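Local coordinates for protein rhizavidin (Rhizobium etli, PDB 3EW1) that binds biotin with high affinity as a dimer of the avidin family, each subunit an eight-stranded antiparallel beta-barrel, at residues S25-Q30 with G39-R44; T48-S53 with S75-N80; Y55-R60 with F68-N73; S101-Y106 with I114-D119. All coordinates share one frame; numbering follows the deposited sequence.

Interaction 1 (S25-Q30 with G39-R44); sequences STMIIQ and GQYVNR
Arg44 reaches back with an extended side chain to Thr26: its NH1 gives a nearly straight bond to Thr26 OG1 at 2.8 Å, with the hydroxyl lying in the guanidinium plane. OG1 can be met there because it sits between the backbone N and the carbonyl carbon (chi1 54°), leaving CG2 beside the same NH1. One face of the guanidinium rests on Val42 CG1. The backbone N of Arg44 makes a second bond, to Ser25 OG at 3.0 Å, so backbone and side chain of one residue hold two successive hydroxyls.

Tyr41 lies on the other side of the sheet, together with Met27. Its ring carries Thr26 O above one face, offset toward the rim, while Met27 CB comes obliquely to within 3.8 Å of Tyr41 CD2 and Ser25 CB approaches Tyr41 OH at 3.3 Å. Beneath these side chains runs an antiparallel ladder. Thr26 and Val42 form a hydrogen-bonded pair, with Val42 N only 2.7 Å from Thr26 O, and Ile28 and Gln40 form the next. At Gly39 a CB would run into Ile28 O.

Tyr41 and Asn43 belong to the biotin site. Asn43 ND2 bonds to Thr48 OG1; Asn21, another residue of the biotin site, accepts through OD1 from Ser25 N. The hairpin of strands 26-31 and 36-42 is flanked by strand 15-21 beside the first and strand 54-62 beside the second, while Phe121 from strand 111-124 meets Met27 and Tyr41 inside the barrel.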
# COMPACT_ATOMS: atom_id res chain seq x y z
N SER B 25 14.48 1.39 -11.27
CA SER B 25 13.91 0.42 -10.35
C SER B 25 12.86 -0.39 -11.09
O SER B 25 12.24 0.10 -12.04
CB SER B 25 13.31 1.12 -9.14
OG SER B 25 14.34 1.77 -8.42
N THR B 26 12.73 -1.66 -10.71
CA THR B 26 11.74 -2.55 -11.33
C THR B 26 10.80 -3.17 -10.31
O THR B 26 11.12 -3.31 -9.10
CB THR B 26 12.43 -3.67 -12.14
OG1 THR B 26 13.37 -4.35 -11.29
CG2 THR B 26 13.15 -3.10 -13.37
N MET B 27 9.59 -3.48 -10.76
CA MET B 27 8.71 -4.26 -9.95
C MET B 27 7.99 -5.29 -10.79
O MET B 27 7.77 -5.08 -12.00
CB MET B 27 7.74 -3.38 -9.17
CG MET B 27 6.73 -2.66 -10.03
SD MET B 27 5.63 -1.65 -8.98
CE MET B 27 4.58 -0.89 -10.22
N ILE B 28 7.68 -6.42 -10.18
CA ILE B 28 6.97 -7.46 -10.81
C ILE B 28 5.72 -7.61 -10.02
O ILE B 28 5.82 -7.89 -8.82
CB ILE B 28 7.76 -8.78 -10.80
CG1 ILE B 28 9.02 -8.59 -11.64
CG2 ILE B 28 6.86 -9.92 -11.34
CD1 ILE B 28 10.02 -9.77 -11.74
N ILE B 29 4.56 -7.46 -10.63
CA ILE B 29 3.30 -7.48 -9.87
C ILE B 29 2.31 -8.52 -10.37
O ILE B 29 2.38 -8.97 -11.52
CB ILE B 29 2.59 -6.09 -9.74
CG1 ILE B 29 2.02 -5.61 -11.09
CG2 ILE B 29 3.53 -5.08 -9.07
CD1 ILE B 29 1.35 -4.24 -10.99
N GLN B 30 1.43 -8.93 -9.47
CA GLN B 30 0.33 -9.81 -9.77
C GLN B 30 -0.88 -9.11 -9.24
O GLN B 30 -0.93 -8.73 -8.06
CB GLN B 30 0.45 -11.18 -9.08
CG GLN B 30 1.66 -11.96 -9.52
CD GLN B 30 2.91 -11.60 -8.71
OE1 GLN B 30 2.83 -11.37 -7.50
NE2 GLN B 30 4.06 -11.61 -9.36
N GLY B 39 3.68 -8.59 -5.19
CA GLY B 39 4.80 -8.56 -6.08
C GLY B 39 6.10 -8.36 -5.39
O GLY B 39 6.18 -8.54 -4.18
N GLN B 40 7.10 -7.94 -6.14
CA GLN B 40 8.46 -7.81 -5.65
C GLN B 40 9.05 -6.58 -6.28
O GLN B 40 8.85 -6.35 -7.45
CB GLN B 40 9.31 -9.05 -6.00
CG GLN B 40 8.86 -10.33 -5.31
CD GLN B 40 9.14 -10.34 -3.81
OE1 GLN B 40 10.18 -9.88 -3.39
NE2 GLN B 40 8.23 -10.94 -3.03
N TYR B 41 9.75 -5.78 -5.50
CA TYR B 41 10.31 -4.55 -6.00
C TYR B 41 11.83 -4.62 -5.87
O TYR B 41 12.38 -5.08 -4.84
CB TYR B 41 9.74 -3.40 -5.16
CG TYR B 41 10.06 -2.01 -5.67
CD1 TYR B 41 11.30 -1.43 -5.45
CD2 TYR B 41 9.09 -1.27 -6.36
CE1 TYR B 41 11.58 -0.11 -5.94
CE2 TYR B 41 9.34 0.01 -6.80
CZ TYR B 41 10.58 0.58 -6.59
OH TYR B 41 10.81 1.85 -7.06
N VAL B 42 12.53 -4.16 -6.90
CA VAL B 42 14.01 -4.11 -6.88
C VAL B 42 14.42 -2.66 -7.09
O VAL B 42 14.17 -2.06 -8.16
CB VAL B 42 14.73 -5.04 -7.92
CG1 VAL B 42 16.24 -4.95 -7.71
CG2 VAL B 42 14.30 -6.49 -7.75
N ASN B 43 15.00 -2.07 -6.06
CA ASN B 43 15.43 -0.71 -6.06
C ASN B 43 16.80 -0.59 -6.73
O ASN B 43 17.70 -1.38 -6.45
CB ASN B 43 15.48 -0.21 -4.61
CG ASN B 43 16.10 1.14 -4.49
OD1 ASN B 43 15.78 2.07 -5.25
ND2 ASN B 43 16.99 1.29 -3.51
N ARG B 44 16.92 0.40 -7.62
CA ARG B 44 18.17 0.73 -8.28
C ARG B 44 18.40 2.25 -8.29
O ARG B 44 19.22 2.73 -9.08
CB ARG B 44 18.18 0.18 -9.70
CG ARG B 44 18.13 -1.32 -9.76
CD ARG B 44 18.33 -1.83 -11.15
NE ARG B 44 18.17 -3.27 -11.16
CZ ARG B 44 16.99 -3.88 -11.26
NH1 ARG B 44 15.89 -3.15 -11.37
NH2 ARG B 44 16.92 -5.21 -11.26

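Interaction 2 (T48-S53 with S75-N80); sequences TGCQNS and STENCN
A disulfide, Cys50 SG to Cys79 SG at 2.1 Å, ties an irregular loop to the start of a strand, with its chi3 opened to 115°. In this avidin-family barrel the loop is the one between strands 36-42 and 54-62, and it carries Gly49 of the biotin site. The sulfur of each cysteine stands anti to its own carbonyl carbon, and Gly49 packs its backbone against Cys79 SG where a CB would collide.

Beside the covalent link, Glu77 stretches an extended side chain, CG anti to the backbone N (chi1 -170°), across to the loop. Its OE2 accepts from Cys50 N at 2.9 Å, the N-H arriving from above the carboxylate plane, while its CG lies against Cys50 SG. The other oxygen works through two waters: one joins OE1 to Gln51 N, and the second joins it to Gln51 O and Ser53 OG. An alanine in place of Glu77 would probably leave Cys50 N and both waters without their carboxylate partner, freeing the loop to shift about the disulfide.

Ser53 OG also bonds to Asn74, and Cys79 O to Ser81 OG of the biotin site. Asn78 OD1 meets Asn62 of the second subunit and also closes an Asx turn, accepting from Asn80 N at 2.8 Å with the donor about 50° above the amide plane.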
# COMPACT_ATOMS: atom_id res chain seq x y z
N THR B 48 21.32 5.04 -3.22
CA THR B 48 20.45 4.62 -2.11
C THR B 48 20.87 3.27 -1.54
O THR B 48 21.57 2.50 -2.19
CB THR B 48 18.97 4.51 -2.53
OG1 THR B 48 18.85 3.51 -3.52
CG2 THR B 48 18.42 5.84 -3.12
N GLY B 49 20.46 2.99 -0.31
CA GLY B 49 20.65 1.64 0.26
C GLY B 49 19.65 0.65 -0.31
O GLY B 49 18.75 1.03 -1.07
N CYS B 50 19.79 -0.63 0.05
CA CYS B 50 18.78 -1.60 -0.32
C CYS B 50 18.55 -1.68 -1.82
O CYS B 50 17.40 -1.72 -2.28
CB CYS B 50 17.47 -1.30 0.44
SG CYS B 50 17.56 -1.65 2.22
N GLN B 51 19.65 -1.71 -2.56
CA GLN B 51 19.58 -1.92 -4.02
C GLN B 51 19.79 -3.38 -4.40
O GLN B 51 20.41 -4.14 -3.67
CB GLN B 51 20.60 -1.05 -4.79
CG GLN B 51 20.45 0.45 -4.60
CD GLN B 51 21.35 1.25 -5.54
OE1 GLN B 51 21.44 0.95 -6.73
NE2 GLN B 51 22.02 2.26 -5.01
N ASN B 52 19.29 -3.76 -5.58
CA ASN B 52 19.62 -5.04 -6.21
C ASN B 52 19.19 -6.31 -5.48
O ASN B 52 19.80 -7.36 -5.67
CB ASN B 52 21.13 -5.15 -6.49
CG ASN B 52 21.72 -3.92 -7.11
OD1 ASN B 52 21.25 -3.45 -8.15
ND2 ASN B 52 22.77 -3.37 -6.48
N SER B 53 18.19 -6.23 -4.61
CA SER B 53 17.59 -7.43 -4.02
C SER B 53 16.08 -7.22 -3.93
O SER B 53 15.63 -6.07 -3.86
CB SER B 53 18.20 -7.78 -2.63
OG SER B 53 17.88 -6.83 -1.64
N SER B 75 15.56 -9.32 4.77
CA SER B 75 16.60 -10.19 5.43
C SER B 75 17.94 -10.24 4.69
O SER B 75 18.91 -10.84 5.13
CB SER B 75 16.11 -11.62 5.77
OG SER B 75 16.09 -12.44 4.59
N THR B 76 18.01 -9.61 3.52
CA THR B 76 19.27 -9.41 2.85
C THR B 76 19.81 -8.03 3.24
O THR B 76 20.99 -7.88 3.61
CB THR B 76 19.13 -9.55 1.31
OG1 THR B 76 18.88 -10.92 1.00
CG2 THR B 76 20.43 -9.09 0.56
N GLU B 77 18.96 -7.01 3.18
CA GLU B 77 19.37 -5.69 3.62
C GLU B 77 18.18 -4.98 4.21
O GLU B 77 17.08 -4.99 3.63
CB GLU B 77 20.03 -4.89 2.50
CG GLU B 77 20.70 -3.62 2.91
CD GLU B 77 21.41 -2.91 1.75
OE1 GLU B 77 21.59 -3.56 0.70
OE2 GLU B 77 21.76 -1.71 1.92
N ASN B 78 18.42 -4.37 5.36
CA ASN B 78 17.42 -3.61 6.09
C ASN B 78 17.74 -2.11 6.08
O ASN B 78 18.77 -1.69 6.60
CB ASN B 78 17.30 -4.13 7.54
CG ASN B 78 16.33 -3.31 8.40
OD1 ASN B 78 15.43 -2.64 7.89
ND2 ASN B 78 16.51 -3.39 9.73
N CYS B 79 16.84 -1.32 5.52
CA CYS B 79 17.02 0.13 5.45
C CYS B 79 16.06 0.87 6.39
O CYS B 79 15.98 2.10 6.36
CB CYS B 79 16.89 0.66 4.01
SG CYS B 79 18.32 0.14 3.00
N ASN B 80 15.36 0.11 7.23
CA ASN B 80 14.54 0.70 8.31
C ASN B 80 13.65 1.85 7.81
O ASN B 80 13.74 2.97 8.30
CB ASN B 80 15.45 1.19 9.47
CG ASN B 80 14.65 1.52 10.73
OD1 ASN B 80 13.65 0.85 11.04
ND2 ASN B 80 15.10 2.53 11.46
O HOH W 1 22.43 -2.02 -1.55
O HOH W 2 20.19 -5.37 -1.27

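Interaction 3 (Y55-R60 with F68-N73); sequences YPLTGR and FSVGWN
Strands 55-60 and 68-71 run antiparallel at 155°, joined by the hydrogen-bonded pair Thr58 and Ser69, while toward Tyr55 they part enough for a water to bridge Pro56 O and Gly71 O. There Trp72 turns its edge onto the face of Tyr55 in a T-shaped pair, centroids 5.1 Å apart and planes at 62°. With CG anti to its carbonyl carbon (chi1 -75°), the Tyr55 ring swings over to Trp72, whose CE3 stands over the middle of the phenol ring; Asn73 N lies at that ring's edge. Val70 CG1 lies over the rim of one Trp72 face and 3.8 Å from Tyr55 CB.

Tyr55 OH bonds to the carbonyl oxygen of Glu77, beyond the hairpin. A leucine in place of Tyr55 would probably leave the Trp72 edge without its aromatic face and Glu77 O without its hydroxyl.

Further along the strands, Leu57 CD2 presses obliquely on Phe68 CD2 at 3.5 Å, and Leu57 CB meets Val70 CG2 at 3.7 Å. Gly59 faces Phe68 so closely, CA to CA 3.8 Å, that a CB on Gly59 would strike Phe68 CB. This is a hairpin of the avidin-family barrel: Leu57, Phe68 and Val70 line its inner side, Thr58 and Ser69 on the other each bond to their own counterparts in the second subunit, and Trp72, past the corner, lies beside Ser81 and Tyr41 of the biotin site.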
# COMPACT_ATOMS: atom_id res chain seq x y z
N TYR B 55 12.31 -6.91 -2.72
CA TYR B 55 11.53 -6.57 -1.52
C TYR B 55 10.05 -6.82 -1.79
O TYR B 55 9.55 -6.43 -2.84
CB TYR B 55 11.75 -5.11 -1.17
CG TYR B 55 13.09 -4.92 -0.55
CD1 TYR B 55 14.21 -4.70 -1.35
CD2 TYR B 55 13.29 -5.02 0.84
CE1 TYR B 55 15.49 -4.56 -0.81
CE2 TYR B 55 14.56 -4.84 1.39
CZ TYR B 55 15.66 -4.63 0.55
OH TYR B 55 16.96 -4.47 0.98
N PRO B 56 9.34 -7.46 -0.86
CA PRO B 56 7.90 -7.71 -1.06
C PRO B 56 7.14 -6.41 -1.24
O PRO B 56 7.42 -5.37 -0.62
CB PRO B 56 7.48 -8.39 0.26
CG PRO B 56 8.77 -9.07 0.74
CD PRO B 56 9.83 -8.02 0.42
N LEU B 57 6.16 -6.47 -2.13
CA LEU B 57 5.24 -5.38 -2.32
C LEU B 57 3.83 -5.88 -2.25
O LEU B 57 3.53 -7.02 -2.62
CB LEU B 57 5.56 -4.73 -3.66
CG LEU B 57 4.87 -4.41 -4.96
CD1 LEU B 57 3.34 -4.42 -5.14
CD2 LEU B 57 5.54 -3.16 -5.57
N THR B 58 2.96 -5.04 -1.73
CA THR B 58 1.54 -5.39 -1.64
C THR B 58 0.72 -4.14 -1.92
O THR B 58 1.18 -3.05 -1.71
CB THR B 58 1.25 -5.96 -0.25
OG1 THR B 58 -0.07 -6.51 -0.22
CG2 THR B 58 1.45 -4.89 0.75
N GLY B 59 -0.50 -4.29 -2.39
CA GLY B 59 -1.25 -3.12 -2.87
C GLY B 59 -2.70 -3.46 -3.16
O GLY B 59 -3.13 -4.63 -2.99
N ARG B 60 -3.44 -2.47 -3.67
CA ARG B 60 -4.85 -2.63 -4.05
C ARG B 60 -5.10 -1.85 -5.32
O ARG B 60 -4.47 -0.83 -5.52
CB ARG B 60 -5.80 -2.11 -2.97
CG ARG B 60 -5.79 -2.92 -1.62
CD ARG B 60 -6.54 -4.27 -1.68
NE ARG B 60 -7.92 -4.09 -2.18
CZ ARG B 60 -8.73 -5.04 -2.67
NH1 ARG B 60 -8.37 -6.32 -2.71
NH2 ARG B 60 -9.92 -4.67 -3.15
N PHE B 68 0.26 0.96 -3.66
CA PHE B 68 1.06 -0.18 -3.26
C PHE B 68 2.15 0.25 -2.29
O PHE B 68 2.48 1.45 -2.17
CB PHE B 68 1.59 -0.97 -4.47
CG PHE B 68 2.44 -0.18 -5.43
CD1 PHE B 68 1.85 0.54 -6.47
CD2 PHE B 68 3.82 -0.16 -5.31
CE1 PHE B 68 2.63 1.25 -7.39
CE2 PHE B 68 4.63 0.53 -6.24
CZ PHE B 68 4.02 1.25 -7.25
N SER B 69 2.73 -0.73 -1.62
CA SER B 69 3.55 -0.49 -0.39
C SER B 69 4.74 -1.44 -0.32
O SER B 69 4.60 -2.63 -0.66
CB SER B 69 2.69 -0.75 0.85
OG SER B 69 1.55 0.10 0.92
N VAL B 70 5.90 -0.93 0.14
CA VAL B 70 7.11 -1.74 0.28
C VAL B 70 7.73 -1.35 1.62
O VAL B 70 7.89 -0.17 1.90
CB VAL B 70 8.12 -1.48 -0.89
CG1 VAL B 70 9.45 -2.14 -0.66
CG2 VAL B 70 7.53 -1.95 -2.26
N GLY B 71 8.00 -2.35 2.47
CA GLY B 71 8.86 -2.16 3.66
C GLY B 71 10.29 -2.52 3.28
O GLY B 71 10.50 -3.47 2.50
N TRP B 72 11.28 -1.78 3.79
CA TRP B 72 12.65 -1.94 3.31
C TRP B 72 13.53 -2.93 4.12
O TRP B 72 14.70 -2.67 4.40
CB TRP B 72 13.31 -0.57 3.13
CG TRP B 72 12.63 0.20 1.99
CD1 TRP B 72 11.79 1.27 2.12
CD2 TRP B 72 12.66 -0.13 0.59
NE1 TRP B 72 11.34 1.67 0.86
CE2 TRP B 72 11.87 0.83 -0.09
CE3 TRP B 72 13.32 -1.10 -0.15
CZ2 TRP B 72 11.70 0.82 -1.50
CZ3 TRP B 72 13.16 -1.12 -1.55
CH2 TRP B 72 12.33 -0.18 -2.20
N ASN B 73 12.97 -4.10 4.43
CA ASN B 73 13.70 -5.22 5.00
C ASN B 73 13.23 -6.50 4.36
O ASN B 73 12.07 -6.84 4.47
CB ASN B 73 13.52 -5.31 6.54
CG ASN B 73 14.47 -6.34 7.18
OD1 ASN B 73 15.35 -6.91 6.54
ND2 ASN B 73 14.30 -6.54 8.48
O HOH W 3 8.48 -5.14 1.84

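Interaction 4 (S101-Y106 with I114-D119); sequences SWNLAY and IEQGQD
The indole of Trp102 lies flat over the backbone of the partner strand: Gly117 CA is 3.7 Å from the centroid of its six-membered ring, a CH-pi contact, and Gln116 C lies over the same face toward the rim. A CB on Gly117 would clash with the ring. At the indole edge NE1 makes a weak bond to Asp119 OD1, 3.1 Å and bent to 132°, the ring and carboxylate planes 56° apart. CG of Trp102 sits between its backbone N and carbonyl carbon (chi1 54°), which lays the ring across the neighbouring strand. Tyr106 brings its ring edge to Glu115 N, and a water joins Tyr106 OH to Ile114 O.

This is the hairpin of strands 95-108 and 111-124 in the avidin barrel, laddered by Trp102 with Gly117 and Leu104 with Glu115. Asp119 belongs to the biotin site; Gln22, Trp85 and, weakly, Asn21 of that site also bond to its carboxylate. On the face toward the second subunit, Asn103 and Gln116 run side by side, and Gln116 NE2 meets a lone pair of Asn103 OD1 at 3.2 Å. Next to them Ile114 CD1 presses tightly on Ala105 CB, 3.5 Å away.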
# COMPACT_ATOMS: atom_id res chain seq x y z
N SER B 101 2.68 9.16 -7.07
CA SER B 101 3.38 9.94 -6.00
C SER B 101 3.71 8.97 -4.95
O SER B 101 2.95 8.03 -4.74
CB SER B 101 2.43 10.97 -5.39
OG SER B 101 2.13 11.95 -6.41
N TRP B 102 4.84 9.20 -4.27
CA TRP B 102 5.26 8.34 -3.16
C TRP B 102 5.66 9.15 -1.96
O TRP B 102 6.05 10.33 -2.05
CB TRP B 102 6.38 7.37 -3.56
CG TRP B 102 7.64 7.96 -4.19
CD1 TRP B 102 7.97 7.99 -5.53
CD2 TRP B 102 8.75 8.56 -3.49
NE1 TRP B 102 9.20 8.60 -5.70
CE2 TRP B 102 9.70 8.95 -4.47
CE3 TRP B 102 9.01 8.83 -2.15
CZ2 TRP B 102 10.90 9.59 -4.14
CZ3 TRP B 102 10.22 9.47 -1.81
CH2 TRP B 102 11.14 9.84 -2.80
N ASN B 103 5.50 8.48 -0.81
CA ASN B 103 6.04 8.92 0.47
C ASN B 103 7.01 7.86 0.96
O ASN B 103 6.78 6.68 0.79
CB ASN B 103 4.91 9.12 1.48
CG ASN B 103 4.09 10.38 1.18
OD1 ASN B 103 4.66 11.47 0.96
ND2 ASN B 103 2.76 10.26 1.25
N LEU B 104 8.10 8.32 1.58
CA LEU B 104 9.09 7.44 2.19
C LEU B 104 9.19 7.87 3.65
O LEU B 104 9.54 9.03 3.93
CB LEU B 104 10.46 7.62 1.48
CG LEU B 104 11.75 7.08 2.10
CD1 LEU B 104 11.67 5.57 2.27
CD2 LEU B 104 12.97 7.46 1.23
N ALA B 105 8.87 6.95 4.54
CA ALA B 105 9.02 7.18 5.98
C ALA B 105 10.32 6.53 6.45
O ALA B 105 10.58 5.36 6.18
CB ALA B 105 7.81 6.61 6.78
N TYR B 106 11.12 7.30 7.17
CA TYR B 106 12.45 6.83 7.53
C TYR B 106 12.94 7.51 8.81
O TYR B 106 12.30 8.43 9.33
CB TYR B 106 13.44 7.07 6.35
CG TYR B 106 13.71 8.52 6.11
CD1 TYR B 106 12.77 9.32 5.47
CD2 TYR B 106 14.91 9.11 6.56
CE1 TYR B 106 12.98 10.67 5.27
CE2 TYR B 106 15.14 10.46 6.36
CZ TYR B 106 14.17 11.24 5.72
OH TYR B 106 14.37 12.59 5.51
N ILE B 114 9.22 12.04 6.84
CA ILE B 114 8.63 11.59 5.58
C ILE B 114 9.27 12.39 4.42
O ILE B 114 9.31 13.62 4.46
CB ILE B 114 7.09 11.79 5.56
CG1 ILE B 114 6.40 11.26 6.83
CG2 ILE B 114 6.47 11.27 4.25
CD1 ILE B 114 6.68 9.87 7.25
N GLU B 115 9.77 11.71 3.39
CA GLU B 115 10.24 12.34 2.16
C GLU B 115 9.18 12.08 1.05
O GLU B 115 8.50 11.08 1.08
CB GLU B 115 11.60 11.75 1.78
CG GLU B 115 12.12 12.08 0.42
CD GLU B 115 13.03 13.29 0.40
OE1 GLU B 115 12.73 14.29 1.09
OE2 GLU B 115 14.06 13.24 -0.32
N GLN B 116 9.03 12.98 0.08
CA GLN B 116 8.03 12.83 -0.98
C GLN B 116 8.65 12.89 -2.33
O GLN B 116 9.68 13.54 -2.52
CB GLN B 116 7.00 13.95 -0.90
CG GLN B 116 6.38 14.13 0.47
CD GLN B 116 5.19 15.05 0.42
OE1 GLN B 116 5.26 16.12 -0.18
NE2 GLN B 116 4.09 14.64 1.04
N GLY B 117 8.01 12.22 -3.29
CA GLY B 117 8.50 12.22 -4.67
C GLY B 117 7.49 11.69 -5.67
O GLY B 117 6.34 11.45 -5.35
N GLN B 118 7.95 11.51 -6.90
CA GLN B 118 7.12 10.96 -7.95
C GLN B 118 7.89 9.92 -8.73
O GLN B 118 9.08 10.11 -9.01
CB GLN B 118 6.71 12.06 -8.93
CG GLN B 118 5.69 13.05 -8.41
CD GLN B 118 6.10 14.46 -8.78
OE1 GLN B 118 5.62 15.04 -9.76
NE2 GLN B 118 7.05 15.00 -8.02
N ASP B 119 7.20 8.85 -9.12
CA ASP B 119 7.78 7.82 -9.99
C ASP B 119 6.76 7.52 -11.07
O ASP B 119 5.57 7.47 -10.79
CB ASP B 119 7.97 6.50 -9.25
CG ASP B 119 9.21 6.44 -8.41
OD1 ASP B 119 10.04 7.36 -8.43
OD2 ASP B 119 9.35 5.42 -7.70
O HOH W 4 11.53 9.83 -7.71
O HOH W 5 12.21 14.47 4.60

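All four contacts belong to one eight-stranded antiparallel barrel whose strands follow chain order. Interactions 1, 3 and 4 each close a hairpin between sequential strands, whereas interaction 2 links a loop to the start of strand 78-92 and spans the hairpin of interaction 3. Strands 36-42 and 54-62 are neighbours, putting the centres of interactions 1 and 3 about 9 Å apart; interactions 2 and 4 are about 17 Å apart, centre to centre. Biotin-site residues come from interactions 1, 2 and 4, with Trp72 of interaction 3 close by, so the pocket draws on distant parts of the chain. Interactions 2, 3 and 4 also touch the second subunit.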